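Local atomic coordinates of lectin-like protein (Entamoeba histolytica HM-1:IMSS-A, PDB entry 5ZBT), a protein that is of unknown function but carries a legume lectin-like domain related to that of ERGIC-53, and as a family member may bind mannose. Residues Y43-P48 with S67-K72. Residues are numbered along the deposited sequence; the frame is centred on the assembly and turned at random.
Sequences YDMKGP and SIMNGK
Tyr43 lays its ring beside Gly71 and offers one face to Met69, whose methyl CE sits 4.2 Å from the ring centroid in a CH-pi contact; SD, farther off and oblique, adds a Met-aromatic contact. A chi1 of -155° swings Met69 CG away from its own amide, and the extended chain beyond it carries CE over the ring. Gly71 has no side chain, and its CA comes within 3.6 Å of Tyr43 CD2. The phenol OH goes on to Leu28 O.

On the other face of the sheet, Asp44 stands next to Asn70. A water donates to Asp44 OD2 (2.9 Å) and accepts from Asn70 ND2, which also reaches Leu107 O. The side chains of Lys72 and Asp44 cross at about a right angle, with a long salt bridge of 3.6 Å from Lys72 NZ to Asp44 OD1; NZ also bonds to Val40 O, while OD2 pairs with Lys106. Farther along, Lys46 CB packs on Ile68 CG1 at 3.6 Å.

Four backbone hydrogen bonds join Asp44 to Asn70 and Lys46 to Ile68 in antiparallel register. Strand 43-46 thus edges one sheet of the legume-lectin-like beta sandwich, following directly on helix 36-42, while strand 66-71 pairs on its far side with strand 207-213.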
# COMPACT_ATOMS: atom_id res chain seq x y z
N TYR A 43 7.75 -11.16 -5.37
CA TYR A 43 6.47 -10.58 -5.79
C TYR A 43 6.07 -11.03 -7.18
O TYR A 43 6.87 -10.96 -8.12
CB TYR A 43 6.55 -9.04 -5.75
CG TYR A 43 6.68 -8.47 -4.36
CD1 TYR A 43 7.92 -8.18 -3.81
CD2 TYR A 43 5.55 -8.21 -3.60
CE1 TYR A 43 8.03 -7.66 -2.52
CE2 TYR A 43 5.65 -7.68 -2.31
CZ TYR A 43 6.88 -7.42 -1.78
OH TYR A 43 6.93 -6.90 -0.51
N ASP A 44 4.83 -11.49 -7.32
CA ASP A 44 4.18 -11.62 -8.61
C ASP A 44 3.74 -10.25 -9.11
O ASP A 44 3.50 -9.33 -8.32
CB ASP A 44 2.93 -12.51 -8.54
CG ASP A 44 3.22 -13.90 -8.07
OD1 ASP A 44 4.22 -14.48 -8.54
OD2 ASP A 44 2.44 -14.39 -7.23
N MET A 45 3.58 -10.14 -10.43
CA MET A 45 3.30 -8.87 -11.08
C MET A 45 2.19 -9.06 -12.10
O MET A 45 2.28 -9.93 -12.97
CB MET A 45 4.56 -8.31 -11.74
CG MET A 45 5.55 -7.82 -10.69
SD MET A 45 7.14 -7.29 -11.33
CE MET A 45 8.26 -8.18 -10.24
N LYS A 46 1.14 -8.26 -11.99
CA LYS A 46 -0.06 -8.43 -12.80
C LYS A 46 -0.54 -7.03 -13.20
O LYS A 46 -1.13 -6.32 -12.38
CB LYS A 46 -1.12 -9.21 -12.04
CG LYS A 46 -2.47 -9.29 -12.72
CD LYS A 46 -2.43 -10.08 -14.01
CE LYS A 46 -3.64 -11.00 -14.11
NZ LYS A 46 -3.86 -11.55 -15.49
N GLY A 47 -0.28 -6.66 -14.46
CA GLY A 47 -0.54 -5.33 -14.95
C GLY A 47 0.77 -4.68 -15.37
O GLY A 47 1.84 -5.30 -15.33
N PRO A 48 0.71 -3.41 -15.77
CA PRO A 48 1.92 -2.72 -16.25
C PRO A 48 2.91 -2.33 -15.16
O PRO A 48 3.37 -1.18 -15.12
CB PRO A 48 1.36 -1.47 -16.93
CG PRO A 48 0.08 -1.22 -16.18
CD PRO A 48 -0.50 -2.59 -15.92
N SER A 67 -2.78 -2.01 -11.50
CA SER A 67 -1.81 -3.08 -11.33
C SER A 67 -1.93 -3.66 -9.93
O SER A 67 -2.35 -2.97 -9.00
CB SER A 67 -0.38 -2.59 -11.53
OG SER A 67 -0.19 -2.07 -12.84
N ILE A 68 -1.54 -4.92 -9.78
CA ILE A 68 -1.40 -5.55 -8.48
C ILE A 68 -0.05 -6.24 -8.41
O ILE A 68 0.36 -6.94 -9.34
CB ILE A 68 -2.55 -6.53 -8.17
CG1 ILE A 68 -2.63 -7.66 -9.19
CG2 ILE A 68 -3.89 -5.80 -8.12
CD1 ILE A 68 -3.88 -8.52 -9.04
N MET A 69 0.67 -6.00 -7.33
CA MET A 69 1.94 -6.63 -7.04
C MET A 69 1.69 -7.51 -5.82
O MET A 69 1.39 -6.99 -4.75
CB MET A 69 3.00 -5.56 -6.78
CG MET A 69 4.43 -5.94 -7.02
SD MET A 69 5.39 -4.45 -6.72
CE MET A 69 6.95 -5.17 -6.29
N ASN A 70 1.80 -8.83 -5.99
CA ASN A 70 1.41 -9.82 -4.98
C ASN A 70 2.64 -10.48 -4.37
O ASN A 70 3.43 -11.10 -5.09
CB ASN A 70 0.53 -10.91 -5.59
CG ASN A 70 -0.89 -10.50 -5.69
OD1 ASN A 70 -1.34 -9.62 -4.96
ND2 ASN A 70 -1.63 -11.14 -6.61
N GLY A 71 2.78 -10.38 -3.05
CA GLY A 71 3.79 -11.14 -2.34
C GLY A 71 3.63 -12.62 -2.62
O GLY A 71 2.52 -13.16 -2.59
N LYS A 72 4.73 -13.30 -2.93
CA LYS A 72 4.64 -14.73 -3.19
C LYS A 72 4.46 -15.54 -1.91
O LYS A 72 3.75 -16.55 -1.92
CB LYS A 72 5.88 -15.21 -3.95
CG LYS A 72 5.99 -14.64 -5.35
CD LYS A 72 6.76 -15.56 -6.24
CE LYS A 72 8.00 -14.90 -6.78
NZ LYS A 72 7.82 -14.61 -8.22
O HOH W 1 -0.18 -13.51 -8.04